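Local coordinates for molybdenum cofactor carrier protein (Chlamydomonas reinhardtii, PDB 2IZ5) that probably binds and carries the molybdenum cofactor and belongs to the SLOG superfamily of Rossmann-like proteins, at residues G70-V75 with A87-I92; P133-G138 with L154-A159; M19-A24 with P118-E123; K13-V18 with S107-V112. All coordinates share one frame; numbering follows the deposited sequence.

Interaction 1 (G70-V75 with A87-I92)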
loop_
_atom_site.group_PDB
_atom_site.type_symbol
_atom_site.label_atom_id
_atom_site.label_comp_id
_atom_site.label_asym_id
_atom_site.label_seq_id
_atom_site.Cartn_x
_atom_site.Cartn_y
_atom_site.Cartn_z
ATOM N N GLY B 70 15.047 -22.435 13.211
ATOM C CA GLY B 70 15.176 -21.280 12.355
ATOM C C GLY B 70 14.351 -20.114 12.883
ATOM O O GLY B 70 13.464 -20.303 13.730
ATOM N N THR B 71 14.680 -18.922 12.377
ATOM C CA THR B 71 13.943 -17.674 12.623
ATOM C C THR B 71 12.986 -17.425 11.457
ATOM O O THR B 71 13.324 -17.645 10.312
ATOM C CB THR B 71 14.867 -16.499 12.700
ATOM O OG1 THR B 71 15.752 -16.684 13.797
ATOM C CG2 THR B 71 14.096 -15.203 12.887
ATOM N N THR B 72 11.788 -16.958 11.783
ATOM C CA THR B 72 10.733 -16.793 10.835
ATOM C C THR B 72 10.126 -15.432 10.945
ATOM O O THR B 72 10.007 -14.850 12.050
ATOM C CB THR B 72 9.612 -17.829 11.117
ATOM O OG1 THR B 72 9.097 -17.617 12.436
ATOM C CG2 THR B 72 10.163 -19.218 11.044
ATOM N N ILE B 73 9.697 -14.951 9.779
ATOM C CA ILE B 73 8.950 -13.708 9.606
ATOM C C ILE B 73 7.677 -14.002 8.799
ATOM O O ILE B 73 7.743 -14.536 7.672
ATOM C CB ILE B 73 9.794 -12.677 8.829
ATOM C CG1 ILE B 73 11.156 -12.442 9.484
ATOM C CG2 ILE B 73 9.059 -11.363 8.733
ATOM C CD1 ILE B 73 12.069 -11.544 8.599
ATOM N N GLY B 74 6.533 -13.714 9.397
ATOM C CA GLY B 74 5.239 -13.827 8.740
ATOM C C GLY B 74 4.656 -12.464 8.446
ATOM O O GLY B 74 4.626 -11.641 9.317
ATOM N N VAL B 75 4.259 -12.229 7.194
ATOM C CA VAL B 75 3.622 -11.006 6.731
ATOM C C VAL B 75 2.113 -11.227 6.760
ATOM O O VAL B 75 1.624 -12.321 6.387
ATOM C CB VAL B 75 4.145 -10.590 5.346
ATOM C CG1 VAL B 75 3.640 -9.241 4.947
ATOM C CG2 VAL B 75 5.670 -10.519 5.395
ATOM N N ALA B 87 3.966 -20.640 14.486
ATOM C CA ALA B 87 5.359 -20.709 13.990
ATOM C C ALA B 87 6.006 -19.343 13.626
ATOM O O ALA B 87 7.170 -19.287 13.184
ATOM C CB ALA B 87 5.420 -21.664 12.794
ATOM N N VAL B 88 5.273 -18.251 13.799
ATOM C CA VAL B 88 5.792 -16.930 13.459
ATOM C C VAL B 88 6.566 -16.358 14.661
ATOM O O VAL B 88 5.995 -16.172 15.728
ATOM C CB VAL B 88 4.667 -15.949 13.062
ATOM C CG1 VAL B 88 5.248 -14.593 12.735
ATOM C CG2 VAL B 88 3.863 -16.512 11.858
ATOM N N ASP B 89 7.862 -16.111 14.472
ATOM C CA ASP B 89 8.666 -15.354 15.430
ATOM C C ASP B 89 8.375 -13.864 15.329
ATOM O O ASP B 89 8.066 -13.220 16.318
ATOM C CB ASP B 89 10.167 -15.567 15.169
ATOM C CG ASP B 89 10.631 -16.969 15.513
ATOM O OD1 ASP B 89 10.071 -17.562 16.455
ATOM O OD2 ASP B 89 11.557 -17.471 14.844
ATOM N N ILE B 90 8.513 -13.326 14.120
ATOM C CA ILE B 90 8.374 -11.901 13.882
ATOM C C ILE B 90 7.127 -11.668 12.968
ATOM O O ILE B 90 7.155 -11.977 11.794
ATOM C CB ILE B 90 9.693 -11.297 13.276
ATOM C CG1 ILE B 90 10.853 -11.312 14.285
ATOM C CG2 ILE B 90 9.472 -9.858 12.833
ATOM C CD1 ILE B 90 11.442 -12.624 14.567
ATOM N N PRO B 91 6.016 -11.191 13.539
ATOM C CA PRO B 91 4.873 -10.839 12.684
ATOM C C PRO B 91 4.944 -9.447 12.133
ATOM O O PRO B 91 5.085 -8.511 12.887
ATOM C CB PRO B 91 3.651 -11.010 13.647
ATOM C CG PRO B 91 4.207 -11.410 14.995
ATOM C CD PRO B 91 5.663 -11.054 14.975
ATOM N N ILE B 92 4.862 -9.301 10.822
ATOM C CA ILE B 92 4.850 -7.985 10.177
ATOM C C ILE B 92 3.424 -7.684 9.676
ATOM O O ILE B 92 2.923 -8.316 8.737
ATOM C CB ILE B 92 5.872 -7.856 8.999
ATOM C CG1 ILE B 92 7.316 -8.125 9.477
ATOM C CG2 ILE B 92 5.744 -6.462 8.340
ATOM C CD1 ILE B 92 7.822 -7.182 10.605
#
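Thr-72 and Asp-89 grip each other where two parallel strands begin to pair. Thr-72 OG1 sits between the backbone N and carbonyl carbon (chi1 60°), turned toward segment 87-92, and donates to Ala-87 O at 2.7 Å on an in-plane lone pair while accepting from Asp-89 N at 2.8 Å. Asp-89 answers from its side chain: OD2 takes Thr-72 N at 3.1 Å on the anti side, 31° out of the carboxylate plane, and the Thr-71 and Asp-89 side chains cross at about a right angle. Replacing Thr-72 by an alanine is likely to leave Ala-87 O and Asp-89 N without their shared partner. Backbone bonds follow, Ile-90 N to Thr-72 O, Gly-74 N to Ile-90 O and Ile-92 N to Gly-74 O. Ile-73 and Ile-92 run alongside each other in the same direction, CG2 of Ile-73 3.8 Å from CG1 of Ile-92. On the other face, Val-88 CG1 rests 3.7 Å from Gly-74 N, where a beta carbon would collide with the valine. Lys-66 of helix 56-67 forms a salt bridge with Asp-89, strand 47-51 pairs with the far edge of 72-76, and Ile-73 packs on Ile-90 of the second subunit, Ile-90 on that subunit's Ile-73.

Interaction 2 (P133-G138 with L154-A159)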
loop_
_atom_site.group_PDB
_atom_site.type_symbol
_atom_site.label_atom_id
_atom_site.label_comp_id
_atom_site.label_asym_id
_atom_site.label_seq_id
_atom_site.Cartn_x
_atom_site.Cartn_y
_atom_site.Cartn_z
ATOM N N PRO B 133 15.633 -13.382 -8.227
ATOM C CA PRO B 133 15.573 -14.779 -8.631
ATOM C C PRO B 133 14.453 -15.507 -7.946
ATOM O O PRO B 133 14.244 -15.346 -6.744
ATOM C CB PRO B 133 16.903 -15.371 -8.140
ATOM C CG PRO B 133 17.691 -14.261 -7.580
ATOM C CD PRO B 133 16.811 -13.102 -7.371
ATOM N N VAL B 134 13.741 -16.299 -8.720
ATOM C CA VAL B 134 12.624 -17.083 -8.231
ATOM C C VAL B 134 12.936 -18.511 -8.607
ATOM O O VAL B 134 13.216 -18.833 -9.771
ATOM C CB VAL B 134 11.232 -16.646 -8.834
ATOM C CG1 VAL B 134 10.117 -17.555 -8.283
ATOM C CG2 VAL B 134 10.921 -15.190 -8.524
ATOM N N VAL B 135 12.884 -19.357 -7.602
ATOM C CA VAL B 135 12.947 -20.783 -7.774
ATOM C C VAL B 135 11.545 -21.380 -7.713
ATOM O O VAL B 135 10.787 -21.198 -6.764
ATOM C CB VAL B 135 13.913 -21.375 -6.731
ATOM C CG1 VAL B 135 14.004 -22.877 -6.845
ATOM C CG2 VAL B 135 15.277 -20.693 -6.890
ATOM N N LEU B 136 11.199 -22.108 -8.763
ATOM C CA LEU B 136 9.888 -22.729 -8.897
ATOM C C LEU B 136 9.926 -24.217 -8.524
ATOM O O LEU B 136 10.665 -24.995 -9.108
ATOM C CB LEU B 136 9.427 -22.576 -10.323
ATOM C CG LEU B 136 9.187 -21.160 -10.861
ATOM C CD1 LEU B 136 8.578 -21.279 -12.223
ATOM C CD2 LEU B 136 8.269 -20.300 -10.020
ATOM N N LEU B 137 9.133 -24.605 -7.536
ATOM C CA LEU B 137 9.114 -25.981 -7.044
ATOM C C LEU B 137 7.683 -26.497 -7.057
ATOM O O LEU B 137 6.792 -25.847 -6.541
ATOM C CB LEU B 137 9.693 -25.998 -5.621
ATOM C CG LEU B 137 9.785 -27.314 -4.899
ATOM C CD1 LEU B 137 10.820 -28.195 -5.607
ATOM C CD2 LEU B 137 10.103 -27.102 -3.435
ATOM N N GLY B 138 7.452 -27.622 -7.707
ATOM C CA GLY B 138 6.119 -28.208 -7.779
ATOM C C GLY B 138 5.099 -27.414 -8.585
ATOM O O GLY B 138 3.901 -27.343 -8.218
ATOM N N LEU B 154 16.366 -15.315 -14.431
ATOM C CA LEU B 154 16.001 -15.250 -12.996
ATOM C C LEU B 154 15.194 -16.450 -12.514
ATOM O O LEU B 154 15.057 -16.650 -11.291
ATOM C CB LEU B 154 15.216 -13.961 -12.721
ATOM C CG LEU B 154 16.000 -12.648 -12.868
ATOM C CD1 LEU B 154 15.107 -11.390 -12.764
ATOM C CD2 LEU B 154 17.152 -12.557 -11.880
ATOM N N VAL B 155 14.690 -17.260 -13.455
ATOM C CA VAL B 155 13.749 -18.360 -13.161
ATOM C C VAL B 155 14.460 -19.688 -13.093
ATOM O O VAL B 155 15.036 -20.130 -14.069
ATOM C CB VAL B 155 12.612 -18.439 -14.231
ATOM C CG1 VAL B 155 11.683 -19.635 -14.007
ATOM C CG2 VAL B 155 11.807 -17.163 -14.220
ATOM N N HIS B 156 14.415 -20.332 -11.942
ATOM C CA HIS B 156 15.080 -21.610 -11.730
ATOM C C HIS B 156 14.003 -22.628 -11.413
ATOM O O HIS B 156 13.294 -22.505 -10.429
ATOM C CB HIS B 156 16.088 -21.506 -10.589
ATOM C CG HIS B 156 17.047 -20.380 -10.755
ATOM N ND1 HIS B 156 16.671 -19.064 -10.606
ATOM C CD2 HIS B 156 18.349 -20.360 -11.110
ATOM C CE1 HIS B 156 17.700 -18.281 -10.862
ATOM N NE2 HIS B 156 18.733 -19.042 -11.172
ATOM N N VAL B 157 13.877 -23.610 -12.277
ATOM C CA VAL B 157 12.965 -24.715 -12.085
ATOM C C VAL B 157 13.699 -25.791 -11.297
ATOM O O VAL B 157 14.670 -26.355 -11.771
ATOM C CB VAL B 157 12.479 -25.264 -13.463
ATOM C CG1 VAL B 157 11.666 -26.542 -13.279
ATOM C CG2 VAL B 157 11.682 -24.172 -14.214
ATOM N N ALA B 158 13.254 -26.032 -10.068
ATOM C CA ALA B 158 13.798 -27.090 -9.217
ATOM C C ALA B 158 12.890 -28.318 -9.287
ATOM O O ALA B 158 11.641 -28.209 -9.332
ATOM C CB ALA B 158 13.919 -26.587 -7.805
ATOM N N ALA B 159 13.511 -29.494 -9.318
ATOM C CA ALA B 159 12.751 -30.745 -9.488
ATOM C C ALA B 159 12.214 -31.289 -8.167
ATOM O O ALA B 159 11.223 -32.031 -8.163
ATOM C CB ALA B 159 13.604 -31.811 -10.193
HETATM O O HOH W 1 9.270 -28.600 -9.630
#
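Val-135 straddles two bumps of the neighbouring strand: its CG2 lies 3.9 Å from His-156 CB, while CG1 reaches on to Ala-158 CB at 3.8 Å. Placing CG1 anti to the backbone N (chi1 179°) spreads the fork along the strand, beside the small methyl of Ala-158. Leu-137 comes at the same methyl from further along, its CD1 4.1 Å from Ala-158 CB. The His-156 ring leans back toward the strand start, with CE1 4.1 Å from Pro-133 CB and the Val-134 carbonyl oxygen at the ring edge. On the opposite face Leu-136 reaches back diagonally, setting CD1 against Val-155 CG1 at 3.9 Å. Helix 161-173 packs on the face of Val-135 and Ala-158, helices 118-129 and 141-150 on that of Val-134 and Val-155. Four backbone hydrogen bonds run between the strands, among them Leu-136 N to His-156 O at 2.7 Å. Together with helix 141-150 the strands form a beta-alpha-beta unit at one end of the sheet. The strand amides and carbonyls pair directly, a water joins Gly-138 N to Ala-158 O at the end, and most of the side-chain contact is aliphatic, so specificity rests on fit and register.

Interaction 3 (M19-A24 with P118-E123)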
loop_
_atom_site.group_PDB
_atom_site.type_symbol
_atom_site.label_atom_id
_atom_site.label_comp_id
_atom_site.label_asym_id
_atom_site.label_seq_id
_atom_site.Cartn_x
_atom_site.Cartn_y
_atom_site.Cartn_z
ATOM N N MET B 19 6.424 -18.721 -0.999
ATOM C CA MET B 19 5.128 -18.369 -1.544
ATOM C C MET B 19 4.521 -19.680 -1.992
ATOM O O MET B 19 5.196 -20.501 -2.631
ATOM C CB MET B 19 5.240 -17.473 -2.790
ATOM C CG MET B 19 6.093 -16.212 -2.667
ATOM S SD MET B 19 7.383 -16.171 -3.973
ATOM C CE MET B 19 6.700 -15.094 -5.136
ATOM N N GLY B 20 3.252 -19.862 -1.684
ATOM C CA GLY B 20 2.499 -21.007 -2.178
ATOM C C GLY B 20 1.069 -20.606 -2.306
ATOM O O GLY B 20 0.740 -19.550 -1.859
ATOM N N PRO B 21 0.221 -21.458 -2.903
ATOM C CA PRO B 21 -1.198 -21.207 -3.270
ATOM C C PRO B 21 -2.375 -20.954 -2.275
ATOM O O PRO B 21 -3.355 -20.264 -2.675
ATOM C CB PRO B 21 -1.547 -22.444 -4.115
ATOM C CG PRO B 21 -0.626 -23.475 -3.659
ATOM C CD PRO B 21 0.648 -22.782 -3.393
ATOM N N GLY B 22 -2.409 -21.532 -1.078
ATOM C CA GLY B 22 -3.756 -21.614 -0.395
ATOM C C GLY B 22 -4.163 -22.935 0.271
ATOM O O GLY B 22 -3.451 -23.405 1.134
ATOM N N LYS B 23 -5.300 -23.540 -0.083
ATOM C CA LYS B 23 -5.673 -24.817 0.598
ATOM C C LYS B 23 -6.334 -25.958 -0.214
ATOM O O LYS B 23 -5.891 -27.128 -0.124
ATOM C CB LYS B 23 -6.422 -24.538 1.910
ATOM C CG LYS B 23 -5.424 -24.419 3.105
ATOM C CD LYS B 23 -6.045 -24.828 4.447
ATOM C CE LYS B 23 -4.959 -24.984 5.521
ATOM N NZ LYS B 23 -5.492 -25.090 6.928
ATOM N N ALA B 24 -7.377 -25.656 -0.972
ATOM C CA ALA B 24 -7.831 -26.600 -2.008
ATOM C C ALA B 24 -7.167 -26.238 -3.356
ATOM O O ALA B 24 -7.504 -26.821 -4.408
ATOM C CB ALA B 24 -9.352 -26.629 -2.122
ATOM N N PRO B 118 -3.326 -17.905 -8.482
ATOM C CA PRO B 118 -3.368 -16.478 -8.876
ATOM C C PRO B 118 -2.483 -15.582 -8.047
ATOM O O PRO B 118 -1.722 -14.819 -8.590
ATOM C CB PRO B 118 -4.829 -16.128 -8.694
ATOM C CG PRO B 118 -5.513 -17.388 -9.085
ATOM C CD PRO B 118 -4.684 -18.436 -8.344
ATOM N N GLY B 119 -2.566 -15.723 -6.730
ATOM C CA GLY B 119 -1.727 -14.994 -5.789
ATOM C C GLY B 119 -0.259 -15.269 -5.907
ATOM O O GLY B 119 0.540 -14.341 -5.911
ATOM N N THR B 120 0.143 -16.524 -5.972
ATOM C CA THR B 120 1.557 -16.799 -6.118
ATOM C C THR B 120 2.114 -16.239 -7.455
ATOM O O THR B 120 3.291 -15.815 -7.525
ATOM C CB THR B 120 1.840 -18.284 -6.121
ATOM O OG1 THR B 120 1.056 -18.929 -5.136
ATOM C CG2 THR B 120 3.343 -18.553 -5.905
ATOM N N ALA B 121 1.291 -16.301 -8.503
ATOM C CA ALA B 121 1.638 -15.786 -9.849
ATOM C C ALA B 121 1.862 -14.267 -9.823
ATOM O O ALA B 121 2.840 -13.778 -10.397
ATOM C CB ALA B 121 0.576 -16.183 -10.854
ATOM N N ALA B 122 1.025 -13.526 -9.090
ATOM C CA ALA B 122 1.286 -12.105 -8.864
ATOM C C ALA B 122 2.624 -11.874 -8.128
ATOM O O ALA B 122 3.498 -11.081 -8.563
ATOM C CB ALA B 122 0.104 -11.463 -8.095
ATOM N N GLU B 123 2.801 -12.601 -7.031
ATOM C CA GLU B 123 4.052 -12.596 -6.247
ATOM C C GLU B 123 5.330 -12.928 -7.051
ATOM O O GLU B 123 6.331 -12.195 -6.983
ATOM C CB GLU B 123 3.924 -13.556 -5.067
ATOM C CG GLU B 123 2.880 -13.138 -3.996
ATOM C CD GLU B 123 3.103 -13.799 -2.639
ATOM O OE1 GLU B 123 2.823 -15.023 -2.481
ATOM O OE2 GLU B 123 3.541 -13.082 -1.709
HETATM O O HOH W 2 -2.352 -18.732 -5.148
#
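Met-19 runs over the Glu-123 side chain, the two chains running antiparallel past one another. CB and CG of the methionine each lie 3.5 Å from Glu-123 OE1, and the glutamate chain, extended beyond CG (chi2 -160°), brings its carboxylate back beneath the start of the methionine. The methyl end of Met-19 is modelled too close to the helix to be trusted. One turn earlier Thr-120 fills the space beside this pair: its CG2 touches Met-19 CB at 3.8 Å, while OG1 turns to the loop backbone, 3.3 Å from Gly-20 C and 3.5 Å from Pro-21 N, a proline nitrogen with no hydrogen to offer. A water bridges further out, donating to Pro-21 O at 3.1 Å and accepting a weak, long bond from Thr-120 N. A glycine in place of Met-19 would probably leave the Glu-123 side chain without the aliphatic chain beside it, less restrained in its rotation, and would open a gap next to the Thr-120 methyl. Glu-123 OE2 also has a long, weak ion pair with Arg-100. The end of strand 15-19 and the loop after it meet the start of helix 118-129, where Gly-119, Thr-120 and Glu-123 resemble the GTxxE signature of lysine decarboxylase-like relatives. With no clear direct hydrogen bond across it, the contact relies on aliphatic packing against polar groups, supplemented by the water bridge.

Interaction 4 (K13-V18 with S107-V112)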
loop_
_atom_site.group_PDB
_atom_site.type_symbol
_atom_site.label_atom_id
_atom_site.label_comp_id
_atom_site.label_asym_id
_atom_site.label_seq_id
_atom_site.Cartn_x
_atom_site.Cartn_y
_atom_site.Cartn_z
ATOM N N LYS B 13 22.090 -11.934 8.088
ATOM C CA LYS B 13 21.470 -13.235 7.733
ATOM C C LYS B 13 20.624 -13.144 6.442
ATOM O O LYS B 13 19.755 -12.267 6.326
ATOM C CB LYS B 13 20.566 -13.710 8.859
ATOM C CG LYS B 13 21.193 -14.624 9.895
ATOM C CD LYS B 13 20.109 -15.575 10.406
ATOM C CE LYS B 13 20.540 -16.408 11.637
ATOM N NZ LYS B 13 19.667 -17.654 11.805
ATOM N N PRO B 14 20.898 -14.030 5.453
ATOM C CA PRO B 14 20.029 -14.034 4.281
ATOM C C PRO B 14 18.575 -14.368 4.643
ATOM O O PRO B 14 18.348 -15.133 5.583
ATOM C CB PRO B 14 20.651 -15.096 3.352
ATOM C CG PRO B 14 22.007 -15.287 3.821
ATOM C CD PRO B 14 22.004 -14.994 5.311
ATOM N N ILE B 15 17.637 -13.740 3.907
ATOM C CA ILE B 15 16.211 -13.970 4.015
ATOM C C ILE B 15 15.728 -14.648 2.733
ATOM O O ILE B 15 15.946 -14.141 1.616
ATOM C CB ILE B 15 15.429 -12.651 4.202
ATOM C CG1 ILE B 15 15.997 -11.846 5.390
ATOM C CG2 ILE B 15 13.922 -12.936 4.378
ATOM C CD1 ILE B 15 15.483 -10.391 5.505
ATOM N N ILE B 16 15.037 -15.765 2.907
ATOM C CA ILE B 16 14.486 -16.573 1.803
ATOM C C ILE B 16 12.988 -16.505 1.903
ATOM O O ILE B 16 12.412 -16.912 2.902
ATOM C CB ILE B 16 14.881 -18.116 1.848
ATOM C CG1 ILE B 16 16.398 -18.336 2.007
ATOM C CG2 ILE B 16 14.410 -18.793 0.633
ATOM C CD1 ILE B 16 17.318 -17.643 0.923
ATOM N N GLY B 17 12.381 -16.039 0.820
ATOM C CA GLY B 17 10.952 -15.939 0.670
ATOM C C GLY B 17 10.264 -17.154 0.079
ATOM O O GLY B 17 10.645 -17.689 -0.954
ATOM N N VAL B 18 9.208 -17.573 0.741
ATOM C CA VAL B 18 8.424 -18.737 0.319
ATOM C C VAL B 18 6.985 -18.255 0.111
ATOM O O VAL B 18 6.469 -17.433 0.856
ATOM C CB VAL B 18 8.569 -19.882 1.334
ATOM C CG1 VAL B 18 7.612 -21.053 1.043
ATOM C CG2 VAL B 18 10.041 -20.357 1.357
ATOM N N SER B 107 12.124 -7.758 0.019
ATOM C CA SER B 107 12.943 -8.011 1.231
ATOM C C SER B 107 13.799 -9.276 1.148
ATOM O O SER B 107 14.835 -9.380 1.837
ATOM C CB SER B 107 12.039 -8.086 2.473
ATOM O OG SER B 107 11.150 -6.992 2.548
ATOM N N SER B 108 13.371 -10.246 0.339
ATOM C CA SER B 108 14.058 -11.552 0.247
ATOM C C SER B 108 15.256 -11.509 -0.682
ATOM O O SER B 108 15.236 -10.808 -1.702
ATOM C CB SER B 108 13.066 -12.624 -0.208
ATOM O OG SER B 108 11.988 -12.680 0.725
ATOM N N ASN B 109 16.297 -12.267 -0.363
ATOM C CA ASN B 109 17.441 -12.359 -1.274
ATOM C C ASN B 109 17.123 -13.262 -2.453
ATOM O O ASN B 109 17.512 -12.993 -3.600
ATOM C CB ASN B 109 18.632 -12.937 -0.558
ATOM C CG ASN B 109 19.160 -12.026 0.520
ATOM O OD1 ASN B 109 20.169 -11.340 0.298
ATOM N ND2 ASN B 109 18.504 -12.010 1.692
ATOM N N VAL B 110 16.400 -14.330 -2.155
ATOM C CA VAL B 110 15.932 -15.306 -3.136
ATOM C C VAL B 110 14.528 -15.674 -2.738
ATOM O O VAL B 110 14.212 -15.650 -1.582
ATOM C CB VAL B 110 16.823 -16.574 -3.192
ATOM C CG1 VAL B 110 16.380 -17.515 -4.318
ATOM C CG2 VAL B 110 18.306 -16.197 -3.437
ATOM N N LEU B 111 13.681 -15.967 -3.722
ATOM C CA LEU B 111 12.289 -16.442 -3.525
ATOM C C LEU B 111 12.027 -17.772 -4.139
ATOM O O LEU B 111 12.557 -18.069 -5.210
ATOM C CB LEU B 111 11.278 -15.466 -4.128
ATOM C CG LEU B 111 11.372 -14.131 -3.403
ATOM C CD1 LEU B 111 12.038 -13.120 -4.343
ATOM C CD2 LEU B 111 10.035 -13.709 -2.964
ATOM N N VAL B 112 11.211 -18.559 -3.428
ATOM C CA VAL B 112 10.825 -19.918 -3.796
ATOM C C VAL B 112 9.312 -20.081 -3.743
ATOM O O VAL B 112 8.702 -19.901 -2.691
ATOM C CB VAL B 112 11.445 -21.035 -2.844
ATOM C CG1 VAL B 112 11.223 -22.391 -3.443
ATOM C CG2 VAL B 112 12.968 -20.836 -2.598
#
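Ile-15 O receives Asn-109 N at 2.7 Å, and Gly-17 O receives Val-112 N at the same 2.7 Å, nearly along the C=O axis with a C=O...donor angle of 170°. Between them Gly-17 N donates to Val-110 O at 3.0 Å, completing the parallel ladder. A weak bond from Asn-109 ND2 to Ile-15 O is less certain, because ND2 also sits close to Ile-15 N, another donor, which puts the modelled turn of the amide in doubt. Just outside the ladder, Ser-108 OG lies 3.4 Å from Gly-17 CA, its hydrogen bond going to Asn-104 O; a beta carbon on residue 17 would run into this hydroxyl, so glycine lets the strands close up. On the other face Ile-16 and Val-112 cross, CG2 to CG2 at 4.1 Å, and Ile-16 CD1 comes to 4.3 Å from Val-110 CB. Helix 28-43 covers Ile-16, Val-18 and Val-112, and helix 161-173 packs on Ile-16 and Val-110. At the strand start, Ile-15 and Ser-107 meet Pro-91 of the second subunit. The chemistry is that of a sheet core: buried backbone dipoles pair off in short bonds, and branched aliphatic side chains seal one face.

From the N terminus, the first strand opens interaction 4 and the loop directly after it opens interaction 3. Interaction 1 then forms and closes within both of these long loops, pairing strands 72-76 and 90-93 at one end of the sheet. Interaction 4 closes next, when strand 110-114 lines up beside strand 15-19, and interaction 3 closes a few residues later on helix 118-129; the two therefore cross, and they touch through Met-19 and strand 110-114. Interaction 2 follows in series, a local crossover at the other end of the sheet, joined to interaction 4 by the pairing of strands 110-114 and 134-137. Interactions 1 and 2 lie about 23 Å apart, centre to centre.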